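Local coordinates for DUF3120 domain-containing protein (Bordetella pertussis, PDB 6RGN) that is the N-terminal domain of a Bordetella type III secretion effector and probably targets it to host membranes by binding the phosphoinositide PIP2, at residues 129-132 / 133-137; 86-90 / 91-95; 111-114 / 115-118; 76-79 / 80-84; 121-124 / 125-128. All blocks are in the same frame, centred on the assembly; numbering follows the deposited sequence. Where two conformers were deposited one is given.

Interaction 1 of 5, residues 129-132 / 133-137; sequences TAID and AYKQQ. With SO4 (sulfate ion), chain C.
Ile131 sets its CG2 anti to the backbone N, and Lys135, one turn on, sets its CG anti to the carbonyl carbon (chi1 -72°) and runs extended from there. The two side chains therefore run alongside each other in the same direction, with Ile131 CG2 3.7 Å from Lys135 CE. The methyl packs on the aliphatic part of the lysine near its charged end. Asp132 meets the same lysine through water. A single water donates to Asp132 OD1 at 2.9 Å and accepts from Lys135 NZ at 3.0 Å. The direct distance from Asp132 OD1 to Lys135 NZ is 5.1 Å, so this is a solvent-bridged pair of opposite charges. Lys135 NZ also makes a weak bond of 3.4 Å to O4 of a sulfate, probably from the crystallisation liquor, which His139 binds as well. On another side of the helix, the Tyr134 ring turns its edge to a carbonyl, with CD2 3.2 Å from Ala130 O. That oxygen also accepts the helical bond from Tyr134 N, at 2.9 Å and 168°. Tyr134 OH is hydrogen-bonded to Met52 O. The contact is two successive turns of helix 124-140. Ile131 and Tyr134, both buried, pack on Leu99 of helix 96-112, Ile131 also on Leu106. Lys135 touches Leu99 too. Ala133 touches Met52 of the N-terminal loop.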
loop_
_atom_site.group_PDB
_atom_site.type_symbol
_atom_site.label_atom_id
_atom_site.label_comp_id
_atom_site.label_asym_id
_atom_site.label_seq_id
_atom_site.Cartn_x
_atom_site.Cartn_y
_atom_site.Cartn_z
ATOM N N THR A 129 7.637 -2.844 4.096
ATOM C CA THR A 129 8.380 -2.729 5.362
ATOM C C THR A 129 7.387 -2.130 6.378
ATOM O O THR A 129 7.352 -2.594 7.515
ATOM C CB THR A 129 9.700 -1.950 5.173
ATOM O OG1 THR A 129 10.604 -2.647 4.308
ATOM C CG2 THR A 129 10.363 -1.622 6.484
ATOM N N ALA A 130 6.523 -1.166 5.971
ATOM C CA ALA A 130 5.577 -0.524 6.923
ATOM C C ALA A 130 4.528 -1.537 7.376
ATOM O O ALA A 130 4.201 -1.560 8.619
ATOM C CB ALA A 130 4.906 0.713 6.386
ATOM N N ILE A 131 3.958 -2.262 6.415
ATOM C CA ILE A 131 3.046 -3.405 6.660
ATOM C C ILE A 131 3.615 -4.329 7.760
ATOM O O ILE A 131 2.884 -4.643 8.704
ATOM C CB ILE A 131 2.764 -4.145 5.348
ATOM C CG1 ILE A 131 1.964 -3.265 4.374
ATOM C CG2 ILE A 131 2.068 -5.473 5.593
ATOM C CD1 ILE A 131 1.771 -3.902 3.032
ATOM N N ASP A 132 4.869 -4.787 7.655
ATOM C CA ASP A 132 5.487 -5.729 8.615
ATOM C C ASP A 132 5.538 -5.083 10.007
ATOM O O ASP A 132 5.307 -5.787 11.008
ATOM C CB ASP A 132 6.910 -6.106 8.203
ATOM C CG ASP A 132 6.910 -7.144 7.078
ATOM O OD1 ASP A 132 5.888 -7.847 6.957
ATOM O OD2 ASP A 132 7.929 -7.226 6.344
ATOM N N ALA A 133 5.820 -3.782 10.069
ATOM C CA ALA A 133 5.956 -3.055 11.354
ATOM C C ALA A 133 4.573 -2.955 12.038
ATOM O O ALA A 133 4.478 -3.059 13.273
ATOM C CB ALA A 133 6.532 -1.668 11.097
ATOM N N TYR A 134 3.546 -2.608 11.280
ATOM C CA TYR A 134 2.163 -2.584 11.820
ATOM C C TYR A 134 1.707 -4.001 12.116
ATOM O O TYR A 134 1.051 -4.186 13.135
ATOM C CB TYR A 134 1.156 -1.933 10.870
ATOM C CG TYR A 134 1.239 -0.447 10.937
ATOM C CD1 TYR A 134 0.590 0.273 11.921
ATOM C CD2 TYR A 134 1.899 0.233 9.936
ATOM C CE1 TYR A 134 0.652 1.662 11.940
ATOM C CE2 TYR A 134 2.035 1.601 9.993
ATOM C CZ TYR A 134 1.377 2.317 10.955
ATOM O OH TYR A 134 1.471 3.683 10.879
ATOM N N LYS A 135 2.045 -4.989 11.287
ATOM C CA LYS A 135 1.765 -6.385 11.726
ATOM C C LYS A 135 2.367 -6.665 13.105
ATOM O O LYS A 135 1.637 -7.221 13.898
ATOM C CB LYS A 135 2.214 -7.454 10.740
ATOM C CG LYS A 135 1.353 -7.534 9.488
ATOM C CD LYS A 135 1.868 -8.575 8.503
ATOM C CE LYS A 135 1.076 -8.621 7.204
ATOM N NZ LYS A 135 1.273 -9.965 6.604
ATOM N N GLN A 136 3.648 -6.363 13.361
ATOM C CA GLN A 136 4.318 -6.612 14.667
ATOM C C GLN A 136 3.526 -5.907 15.776
ATOM O O GLN A 136 3.237 -6.518 16.810
ATOM C CB GLN A 136 5.769 -6.124 14.604
ATOM C CG GLN A 136 6.471 -6.114 15.957
ATOM C CD GLN A 136 7.838 -5.476 15.885
ATOM O OE1 GLN A 136 8.352 -5.248 14.799
ATOM N NE2 GLN A 136 8.472 -5.250 17.033
ATOM N N GLN A 137 3.224 -4.635 15.583
ATOM C CA GLN A 137 2.500 -3.802 16.578
ATOM C C GLN A 137 1.125 -4.408 16.893
ATOM O O GLN A 137 0.704 -4.334 18.070
ATOM C CB GLN A 137 2.315 -2.403 16.006
ATOM C CG GLN A 137 1.624 -1.432 16.936
ATOM C CD GLN A 137 1.944 -0.025 16.494
ATOM O OE1 GLN A 137 2.954 0.560 16.928
ATOM N NE2 GLN A 137 1.061 0.556 15.683
HETATM S S SO4 C . 2.563 -12.573 9.895
HETATM O O1 SO4 C . 3.349 -11.945 10.924
HETATM O O2 SO4 C . 1.180 -12.187 10.057
HETATM O O3 SO4 C . 2.689 -14.001 9.997
HETATM O O4 SO4 C . 3.020 -12.140 8.609
HETATM O O HOH W 1 3.838 -9.172 5.373
#

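Interaction 2 of 5, residues 86-90 / 91-95; sequences RQFQA and SGDRS
A Schellman motif closes helix 76-90 here, and the chain then turns back towards helix 96-112. Gly92 has positive phi, and its N bonds to Gln89 O at 2.7 Å. Asp93 N makes the second, weak bond back, to Phe88 O at 3.3 Å. Phe88 O also accepts from Ser91 OG at 2.9 Å, so a serine hydroxyl helps to satisfy a carbonyl of the last turn. Ser91 OG lies between its own backbone N and carbonyl carbon (chi1 54°), which points it back along the helix. The Phe88 ring packs against the loop that follows. Asp93 CA sits over one face in a CH-pi contact, 3.7 Å from the ring centroid. The Asp93 carboxylate plane is inclined 37° to the ring, with OD1 3.3 Å from Phe88 CE2. At the ring's edge, near its plane, Ser95 O lies 3.3 Å from Phe88 CE1. The ring also packs on Leu55 and Leu99. Ser95 then serves as N-cap of the next helix, its OG bonded to Gln98 N. The arrangement is typical of a short loop between two helices: a Schellman C-cap with glycine, followed within a few residues by a serine N-cap.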
loop_
_atom_site.group_PDB
_atom_site.type_symbol
_atom_site.label_atom_id
_atom_site.label_comp_id
_atom_site.label_asym_id
_atom_site.label_seq_id
_atom_site.Cartn_x
_atom_site.Cartn_y
_atom_site.Cartn_z
ATOM N N ARG A 86 -6.010 3.068 1.847
ATOM C CA ARG A 86 -6.968 4.027 2.477
ATOM C C ARG A 86 -7.891 3.325 3.497
ATOM O O ARG A 86 -8.285 3.947 4.528
ATOM C CB ARG A 86 -7.893 4.678 1.454
ATOM C CG ARG A 86 -7.244 5.435 0.301
ATOM C CD ARG A 86 -6.036 6.178 0.721
ATOM N NE ARG A 86 -5.768 7.411 -0.024
ATOM C CZ ARG A 86 -4.747 8.212 0.304
ATOM N NH1 ARG A 86 -4.575 9.331 -0.412
ATOM N NH2 ARG A 86 -3.875 7.816 1.287
ATOM N N GLN A 87 -8.298 2.096 3.201
ATOM C CA GLN A 87 -9.193 1.359 4.114
ATOM C C GLN A 87 -8.395 1.082 5.401
ATOM O O GLN A 87 -8.967 1.217 6.480
ATOM C CB GLN A 87 -9.760 0.096 3.439
ATOM C CG GLN A 87 -11.006 -0.429 4.130
ATOM C CD GLN A 87 -12.194 0.472 3.907
ATOM O OE1 GLN A 87 -12.535 0.761 2.767
ATOM N NE2 GLN A 87 -12.818 0.925 4.975
ATOM N N PHE A 88 -7.156 0.604 5.305
ATOM C CA PHE A 88 -6.351 0.343 6.516
ATOM C C PHE A 88 -6.236 1.634 7.351
ATOM O O PHE A 88 -6.537 1.592 8.531
ATOM C CB PHE A 88 -5.048 -0.348 6.168
ATOM C CG PHE A 88 -4.229 -0.638 7.393
ATOM C CD1 PHE A 88 -4.636 -1.562 8.340
ATOM C CD2 PHE A 88 -3.074 0.066 7.603
ATOM C CE1 PHE A 88 -3.864 -1.797 9.458
ATOM C CE2 PHE A 88 -2.325 -0.144 8.736
ATOM C CZ PHE A 88 -2.732 -1.072 9.681
ATOM N N GLN A 89 -5.903 2.753 6.706
ATOM C CA GLN A 89 -5.763 4.095 7.321
ATOM C C GLN A 89 -7.060 4.511 7.997
ATOM O O GLN A 89 -6.999 5.097 9.104
ATOM C CB GLN A 89 -5.438 5.141 6.248
ATOM C CG GLN A 89 -3.978 5.052 5.848
ATOM C CD GLN A 89 -3.592 6.000 4.742
ATOM O OE1 GLN A 89 -4.367 6.227 3.793
ATOM N NE2 GLN A 89 -2.444 6.647 4.916
ATOM N N ALA A 90 -8.197 4.231 7.356
ATOM C CA ALA A 90 -9.516 4.743 7.784
ATOM C C ALA A 90 -9.780 4.392 9.260
ATOM O O ALA A 90 -10.227 5.279 9.981
ATOM C CB ALA A 90 -10.585 4.192 6.882
ATOM N N SER A 91 -9.391 3.187 9.700
ATOM C CA SER A 91 -9.575 2.707 11.108
ATOM C C SER A 91 -8.498 3.276 12.040
ATOM O O SER A 91 -8.657 3.172 13.256
ATOM C CB SER A 91 -9.582 1.231 11.203
ATOM O OG SER A 91 -8.406 0.755 10.598
ATOM N N GLY A 92 -7.531 4.013 11.531
ATOM C CA GLY A 92 -6.391 4.403 12.353
ATOM C C GLY A 92 -5.572 3.142 12.597
ATOM O O GLY A 92 -5.145 2.950 13.683
ATOM N N ASP A 93 -5.366 2.352 11.550
ATOM C CA ASP A 93 -4.344 1.288 11.469
ATOM C C ASP A 93 -4.668 0.157 12.448
ATOM O O ASP A 93 -3.686 -0.494 12.941
ATOM C CB ASP A 93 -2.942 1.849 11.766
ATOM C CG ASP A 93 -2.564 3.012 10.881
ATOM O OD1 ASP A 93 -2.848 2.940 9.663
ATOM O OD2 ASP A 93 -2.155 4.051 11.427
ATOM N N ARG A 94 -5.927 -0.213 12.636
ATOM C CA ARG A 94 -6.290 -1.179 13.708
ATOM C C ARG A 94 -6.621 -2.567 13.160
ATOM O O ARG A 94 -6.761 -3.497 13.981
ATOM C CB ARG A 94 -7.469 -0.645 14.516
ATOM C CG ARG A 94 -7.255 0.758 15.054
ATOM C CD ARG A 94 -8.378 1.100 15.994
ATOM N NE ARG A 94 -9.652 1.355 15.325
ATOM C CZ ARG A 94 -10.744 0.603 15.476
ATOM N NH1 ARG A 94 -10.713 -0.473 16.246
ATOM N NH2 ARG A 94 -11.871 0.944 14.873
ATOM N N SER A 95 -6.783 -2.727 11.847
ATOM C CA SER A 95 -7.267 -4.017 11.275
ATOM C C SER A 95 -6.149 -4.903 10.725
ATOM O O SER A 95 -5.643 -4.546 9.670
ATOM C CB SER A 95 -8.282 -3.794 10.176
ATOM O OG SER A 95 -8.698 -5.095 9.717
#

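Interaction 3 of 5, residues 111-114 / 115-118; sequences ASQP and REFA. With SO4 (sulfate ion), chain D.
Pro114, Gln113 and Arg115 carry this helix-to-helix corner, where helix 96-112 stops and helix 114-120 starts. Gln113 holds the N-cap position, and Pro114 is the first residue of the new helix. Their carbonyls take up the first helical bonds: Phe117 N to Gln113 O at 2.9 Å and Ala118 N to Pro114 O at 3.0 Å. The helix start has captured a sulfate, probably from the crystallisation liquor. Arg115 N bonds to sulfate O4 at 2.8 Å, and Glu116 N bonds to O2 at 3.2 Å. Gln113 bends at chi2 (-65°), which brings its amide round to the anion, and its NE2 donates to sulfate O2 at 3.2 Å. Pro114 adds van der Waals contact through CD. The site combines backbone N-H groups at a helix N-terminus with a positive side chain, and both would be expected to stabilise the anion. Glu116 OE1 lies near Gln113 CB but is bonded to Ser75 and Trp109, which ties the corner to the rest of the domain. The Phe117 ring meets Trp109 edge-to-face. Arg115 bends at chi3 (-67°) and presents the edge of its guanidinium to the sulfate, so that NE and NH2 both donate to the one oxygen O1, each at 2.9 Å.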
loop_
_atom_site.group_PDB
_atom_site.type_symbol
_atom_site.label_atom_id
_atom_site.label_comp_id
_atom_site.label_asym_id
_atom_site.label_seq_id
_atom_site.Cartn_x
_atom_site.Cartn_y
_atom_site.Cartn_z
ATOM N N ALA A 111 2.201 -9.393 -9.676
ATOM C CA ALA A 111 2.021 -10.552 -10.568
ATOM C C ALA A 111 1.365 -10.113 -11.876
ATOM O O ALA A 111 1.713 -10.719 -12.887
ATOM C CB ALA A 111 1.185 -11.596 -9.892
ATOM N N SER A 112 0.336 -9.244 -11.859
ATOM C CA SER A 112 -0.633 -9.165 -13.001
ATOM C C SER A 112 -0.354 -7.955 -13.912
ATOM O O SER A 112 -0.909 -7.882 -15.046
ATOM C CB SER A 112 -2.076 -9.121 -12.483
ATOM O OG SER A 112 -2.211 -7.940 -11.674
ATOM N N GLN A 113 0.431 -6.991 -13.436
ATOM C CA GLN A 113 0.692 -5.722 -14.164
ATOM C C GLN A 113 2.190 -5.444 -14.104
ATOM O O GLN A 113 2.652 -4.472 -13.488
ATOM C CB GLN A 113 -0.122 -4.582 -13.544
ATOM C CG GLN A 113 -1.648 -4.790 -13.586
ATOM C CD GLN A 113 -2.315 -4.828 -14.942
ATOM O OE1 GLN A 113 -3.389 -5.394 -15.076
ATOM N NE2 GLN A 113 -1.691 -4.290 -15.967
ATOM N N PRO A 114 3.040 -6.305 -14.696
ATOM C CA PRO A 114 4.482 -6.118 -14.504
ATOM C C PRO A 114 4.985 -4.740 -14.934
ATOM O O PRO A 114 5.774 -4.195 -14.210
ATOM C CB PRO A 114 5.167 -7.236 -15.311
ATOM C CG PRO A 114 4.057 -8.217 -15.590
ATOM C CD PRO A 114 2.737 -7.459 -15.557
ATOM N N ARG A 115 4.562 -4.223 -16.087
ATOM C CA ARG A 115 5.147 -2.954 -16.614
ATOM C C ARG A 115 4.699 -1.783 -15.702
ATOM O O ARG A 115 5.556 -0.962 -15.338
ATOM C CB ARG A 115 4.716 -2.713 -18.047
ATOM C CG ARG A 115 5.198 -3.749 -19.042
ATOM C CD ARG A 115 4.763 -3.350 -20.441
ATOM N NE ARG A 115 3.338 -3.402 -20.601
ATOM C CZ ARG A 115 2.698 -3.055 -21.700
ATOM N NH1 ARG A 115 3.356 -2.688 -22.787
ATOM N NH2 ARG A 115 1.388 -3.124 -21.709
ATOM N N GLU A 116 3.452 -1.777 -15.264
ATOM C CA GLU A 116 2.939 -0.695 -14.366
ATOM C C GLU A 116 3.636 -0.768 -13.009
ATOM O O GLU A 116 3.998 0.310 -12.465
ATOM C CB GLU A 116 1.434 -0.852 -14.139
ATOM C CG GLU A 116 0.718 0.323 -13.485
ATOM C CD GLU A 116 -0.762 -0.013 -13.235
ATOM O OE1 GLU A 116 -1.011 -1.037 -12.569
ATOM O OE2 GLU A 116 -1.658 0.768 -13.629
ATOM N N PHE A 117 3.804 -1.991 -12.499
ATOM C CA PHE A 117 4.513 -2.240 -11.212
ATOM C C PHE A 117 5.952 -1.692 -11.256
ATOM O O PHE A 117 6.440 -0.972 -10.344
ATOM C CB PHE A 117 4.396 -3.715 -10.875
ATOM C CG PHE A 117 5.022 -3.940 -9.525
ATOM C CD1 PHE A 117 6.407 -4.109 -9.405
ATOM C CD2 PHE A 117 4.260 -3.798 -8.380
ATOM C CE1 PHE A 117 6.978 -4.284 -8.154
ATOM C CE2 PHE A 117 4.835 -4.009 -7.128
ATOM C CZ PHE A 117 6.193 -4.156 -7.020
ATOM N N ALA A 118 6.687 -2.052 -12.322
ATOM C CA ALA A 118 8.098 -1.674 -12.491
ATOM C C ALA A 118 8.144 -0.149 -12.610
ATOM O O ALA A 118 9.096 0.505 -12.135
ATOM C CB ALA A 118 8.710 -2.329 -13.701
HETATM S S SO4 D . 1.475 -4.721 -17.808
HETATM O O1 SO4 D . 0.976 -3.986 -18.954
HETATM O O2 SO4 D . 1.427 -3.768 -16.692
HETATM O O3 SO4 D . 0.612 -5.824 -17.554
HETATM O O4 SO4 D . 2.751 -5.185 -18.055
#

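Interaction 4 of 5, residues 76-79 / 80-84; sequences EALR and EVKHD
Leu78 and Val81 mark the buried side of this two-turn piece of helix 76-90, and Arg79, Glu80 and His83 its solvent side. The tight contacts are between side chains and carbonyl oxygens. Val81 CG2, anti to the carbonyl carbon, lies 3.4 Å from Ala77 O. Lys82 follows the same pattern, with CG 3.4 Å from Leu78 O. Its chain then bends at chi3 (-64°), bringing CE back to 4.2 Å from Arg79 CA. Leu78 CD1 and Val81 CB meet only loosely, at 4.4 Å. The backbone is regular across the junction. Lys82 N bonds to Leu78 O at 3.0 Å, and His83 N to Arg79 O at 2.9 Å. The outer side is looser. Glu76 and Glu80 lie one turn apart on this exposed side. Arg79 folds back, so that one face of its guanidinium lies over Glu76 CA, and NH1 makes a weak bond to Ser74 O. Leu78 N bonds to Ser75 OG at the start of the helix. Inward, Ala77, Leu78 and Val81 pack on His108, Trp109 and Leu106 of helix 96-112. Leu78 also reaches Glu116 and Arg120 of helix 114-120, while Val81 and Lys82 touch helix 61-65.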
loop_
_atom_site.group_PDB
_atom_site.type_symbol
_atom_site.label_atom_id
_atom_site.label_comp_id
_atom_site.label_asym_id
_atom_site.label_seq_id
_atom_site.Cartn_x
_atom_site.Cartn_y
_atom_site.Cartn_z
ATOM N N GLU A 76 -6.923 -1.965 -12.576
ATOM C CA GLU A 76 -7.873 -2.365 -11.503
ATOM C C GLU A 76 -7.022 -2.850 -10.336
ATOM O O GLU A 76 -7.350 -2.517 -9.211
ATOM C CB GLU A 76 -8.877 -3.432 -11.976
ATOM C CG GLU A 76 -9.851 -3.893 -10.896
ATOM C CD GLU A 76 -11.001 -4.788 -11.370
ATOM O OE1 GLU A 76 -11.988 -5.002 -10.579
ATOM O OE2 GLU A 76 -10.949 -5.273 -12.545
ATOM N N ALA A 77 -5.932 -3.560 -10.601
ATOM C CA ALA A 77 -5.053 -4.117 -9.542
ATOM C C ALA A 77 -4.469 -2.958 -8.720
ATOM O O ALA A 77 -4.463 -3.062 -7.489
ATOM C CB ALA A 77 -3.974 -4.949 -10.125
ATOM N N LEU A 78 -4.061 -1.886 -9.383
ATOM C CA LEU A 78 -3.425 -0.724 -8.696
ATOM C C LEU A 78 -4.551 0.015 -7.952
ATOM O O LEU A 78 -4.283 0.448 -6.832
ATOM C CB LEU A 78 -2.746 0.202 -9.697
ATOM C CG LEU A 78 -2.038 1.394 -9.066
ATOM C CD1 LEU A 78 -1.237 0.989 -7.858
ATOM C CD2 LEU A 78 -1.134 2.150 -10.049
ATOM N N ARG A 79 -5.743 0.169 -8.520
ATOM C CA ARG A 79 -6.867 0.871 -7.828
ATOM C C ARG A 79 -7.242 0.110 -6.544
ATOM O O ARG A 79 -7.460 0.736 -5.537
ATOM C CB ARG A 79 -8.124 0.958 -8.684
ATOM C CG ARG A 79 -8.011 1.944 -9.831
ATOM C CD ARG A 79 -9.381 2.003 -10.496
ATOM N NE ARG A 79 -9.128 1.744 -11.894
ATOM C CZ ARG A 79 -9.699 0.782 -12.634
ATOM N NH1 ARG A 79 -9.329 0.673 -13.903
ATOM N NH2 ARG A 79 -10.605 -0.059 -12.141
ATOM N N GLU A 80 -7.194 -1.222 -6.570
ATOM C CA GLU A 80 -7.468 -2.028 -5.350
ATOM C C GLU A 80 -6.362 -1.811 -4.318
ATOM O O GLU A 80 -6.666 -1.752 -3.129
ATOM C CB GLU A 80 -7.578 -3.528 -5.613
ATOM C CG GLU A 80 -8.209 -4.261 -4.428
ATOM C CD GLU A 80 -9.655 -3.831 -4.239
ATOM O OE1 GLU A 80 -10.360 -3.795 -5.262
ATOM O OE2 GLU A 80 -10.062 -3.472 -3.084
ATOM N N VAL A 81 -5.107 -1.732 -4.737
ATOM C CA VAL A 81 -4.018 -1.416 -3.792
ATOM C C VAL A 81 -4.299 -0.079 -3.114
ATOM O O VAL A 81 -4.105 -0.012 -1.868
ATOM C CB VAL A 81 -2.643 -1.386 -4.464
ATOM C CG1 VAL A 81 -1.634 -0.724 -3.566
ATOM C CG2 VAL A 81 -2.238 -2.794 -4.867
ATOM N N LYS A 82 -4.560 0.966 -3.897
ATOM C CA LYS A 82 -4.746 2.325 -3.318
ATOM C C LYS A 82 -5.933 2.308 -2.360
ATOM O O LYS A 82 -5.808 2.832 -1.210
ATOM C CB LYS A 82 -4.956 3.403 -4.389
ATOM C CG LYS A 82 -3.817 3.491 -5.391
ATOM C CD LYS A 82 -3.945 4.674 -6.322
ATOM C CE LYS A 82 -5.153 4.604 -7.209
ATOM N NZ LYS A 82 -5.265 5.812 -8.069
ATOM N N HIS A 83 -6.996 1.631 -2.768
ATOM C CA HIS A 83 -8.200 1.541 -1.925
ATOM C C HIS A 83 -7.849 0.828 -0.611
ATOM O O HIS A 83 -8.376 1.213 0.440
ATOM C CB HIS A 83 -9.335 0.844 -2.673
ATOM C CG HIS A 83 -10.436 0.516 -1.738
ATOM N ND1 HIS A 83 -11.444 1.385 -1.444
ATOM C CD2 HIS A 83 -10.652 -0.598 -1.008
ATOM C CE1 HIS A 83 -12.273 0.825 -0.570
ATOM N NE2 HIS A 83 -11.789 -0.390 -0.270
ATOM N N ASP A 84 -7.105 -0.257 -0.676
ATOM C CA ASP A 84 -6.719 -0.996 0.543
ATOM C C ASP A 84 -5.812 -0.170 1.478
ATOM O O ASP A 84 -5.916 -0.349 2.714
ATOM C CB ASP A 84 -6.036 -2.288 0.158
ATOM C CG ASP A 84 -6.991 -3.332 -0.431
ATOM O OD1 ASP A 84 -8.203 -3.105 -0.417
ATOM O OD2 ASP A 84 -6.476 -4.393 -0.876
#

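Interaction 5 of 5, residues 121-124 / 125-128; sequences GGMV and AELR. Unlike the reference sequence in segment 121-124: Met123 (reference Leu).
Val124 packs against Arg128 one turn later, and its carbonyl accepts the helical bond from Arg128 N at 2.8 Å. Just before it, Met123 O takes Leu127 N at 2.9 Å. At the start of the helix, Ala125 N and Glu126 N are each bonded to a water. One water accepts from Ala125 N at 2.9 Å and donates to Gly121 O. A second accepts from Glu126 N at 3.1 Å and donates to Gly122 O. Gly121 O also receives Val124 N, which closes a type I beta turn from Gly121 to Val124. This turn feeds directly into helix 124-140, with Met123 at the N-cap position. Solvent thus bridges the turn carbonyls to the N-terminus of the helix. Met123 differs from the reference sequence. Met123 lies alongside Glu126, with Met123 CE 3.6 Å from Glu126 OE1, and also packs on Phe62 of helix 61-65. The Glu126 carboxylate is paired with Arg53 in a salt bridge. Arg128 extends from CG to NE (chi2 179°) across Val124, whose CG1 lies over one face of the guanidinium, offset toward the rim and 3.4 Å from NH1. Arg128 NH2 forms a salt bridge with Glu110 and a weak bond to Asn107 OD1.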
loop_
_atom_site.group_PDB
_atom_site.type_symbol
_atom_site.label_atom_id
_atom_site.label_comp_id
_atom_site.label_asym_id
_atom_site.label_seq_id
_atom_site.Cartn_x
_atom_site.Cartn_y
_atom_site.Cartn_z
ATOM N N GLY A 121 6.132 1.465 -9.002
ATOM C CA GLY A 121 6.270 0.725 -7.743
ATOM C C GLY A 121 7.458 1.099 -6.912
ATOM O O GLY A 121 7.782 0.329 -5.976
ATOM N N GLY A 122 8.053 2.256 -7.136
ATOM C CA GLY A 122 9.244 2.706 -6.399
ATOM C C GLY A 122 9.080 2.742 -4.888
ATOM O O GLY A 122 10.105 2.638 -4.203
ATOM N N MET A 123 7.877 2.888 -4.318
ATOM C CA MET A 123 7.757 2.947 -2.835
ATOM C C MET A 123 7.187 1.635 -2.271
ATOM O O MET A 123 6.884 1.602 -1.073
ATOM C CB MET A 123 6.905 4.129 -2.375
ATOM C CG MET A 123 7.458 5.491 -2.798
ATOM S SD MET A 123 6.791 6.820 -1.738
ATOM C CE MET A 123 8.105 6.942 -0.525
ATOM N N VAL A 124 7.089 0.576 -3.088
ATOM C CA VAL A 124 6.496 -0.707 -2.639
ATOM C C VAL A 124 7.370 -1.318 -1.545
ATOM O O VAL A 124 6.764 -1.751 -0.547
ATOM C CB VAL A 124 6.142 -1.675 -3.788
ATOM C CG1 VAL A 124 5.737 -3.072 -3.334
ATOM C CG2 VAL A 124 5.024 -1.081 -4.594
ATOM N N ALA A 125 8.692 -1.418 -1.704
ATOM C CA ALA A 125 9.556 -2.039 -0.671
ATOM C C ALA A 125 9.272 -1.365 0.677
ATOM O O ALA A 125 9.020 -2.057 1.702
ATOM C CB ALA A 125 10.995 -1.913 -1.028
ATOM N N GLU A 126 9.254 -0.048 0.682
ATOM C CA GLU A 126 9.029 0.733 1.915
ATOM C C GLU A 126 7.629 0.480 2.451
ATOM O O GLU A 126 7.510 0.322 3.652
ATOM C CB GLU A 126 9.351 2.205 1.724
ATOM C CG GLU A 126 9.344 2.934 3.044
ATOM C CD GLU A 126 9.845 4.382 3.045
ATOM O OE1 GLU A 126 9.880 4.986 1.952
ATOM O OE2 GLU A 126 10.149 4.910 4.142
ATOM N N LEU A 127 6.593 0.465 1.632
ATOM C CA LEU A 127 5.229 0.147 2.100
ATOM C C LEU A 127 5.193 -1.271 2.694
ATOM O O LEU A 127 4.580 -1.470 3.766
ATOM C CB LEU A 127 4.249 0.267 0.945
ATOM C CG LEU A 127 2.817 -0.047 1.342
ATOM C CD1 LEU A 127 2.351 0.931 2.422
ATOM C CD2 LEU A 127 1.901 -0.016 0.160
ATOM N N ARG A 128 5.848 -2.239 2.046
ATOM C CA ARG A 128 5.881 -3.635 2.586
ATOM C C ARG A 128 6.625 -3.682 3.934
ATOM O O ARG A 128 6.218 -4.462 4.875
ATOM C CB ARG A 128 6.516 -4.521 1.513
ATOM C CG ARG A 128 5.554 -4.780 0.365
ATOM C CD ARG A 128 6.186 -5.624 -0.689
ATOM N NE ARG A 128 5.171 -6.284 -1.538
ATOM C CZ ARG A 128 5.344 -6.601 -2.827
ATOM N NH1 ARG A 128 6.534 -6.326 -3.375
ATOM N NH2 ARG A 128 4.401 -7.272 -3.517
HETATM O O HOH W 2 10.119 -0.402 -3.956
HETATM O O HOH W 3 10.558 1.673 -1.498
#

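The five contacts trace the chain through its helices. Interactions 4 and 2 share helix 76-90, and interactions 5 and 1 share helix 124-140. Interaction 3 lies between these pairs in sequence. At one end of the domain interaction 1 touches interaction 2, where Tyr134 CE1 is 3.6 Å from Asp93 CB. At the other, interaction 3 joins interaction 4 (Glu116 OE1 to Leu78 CB, 3.6 Å) and interaction 5 (Phe117 CZ to Val124 CG1, 3.9 Å). The centres of interactions 2 and 3 are about 25 Å apart. Interaction 3 binds a sulfate through several N-H groups; interaction 1 meets another through one weak bond. A sodium ion lies about 4 Å from the Arg128 side chain and about 6 Å from that of Asp132.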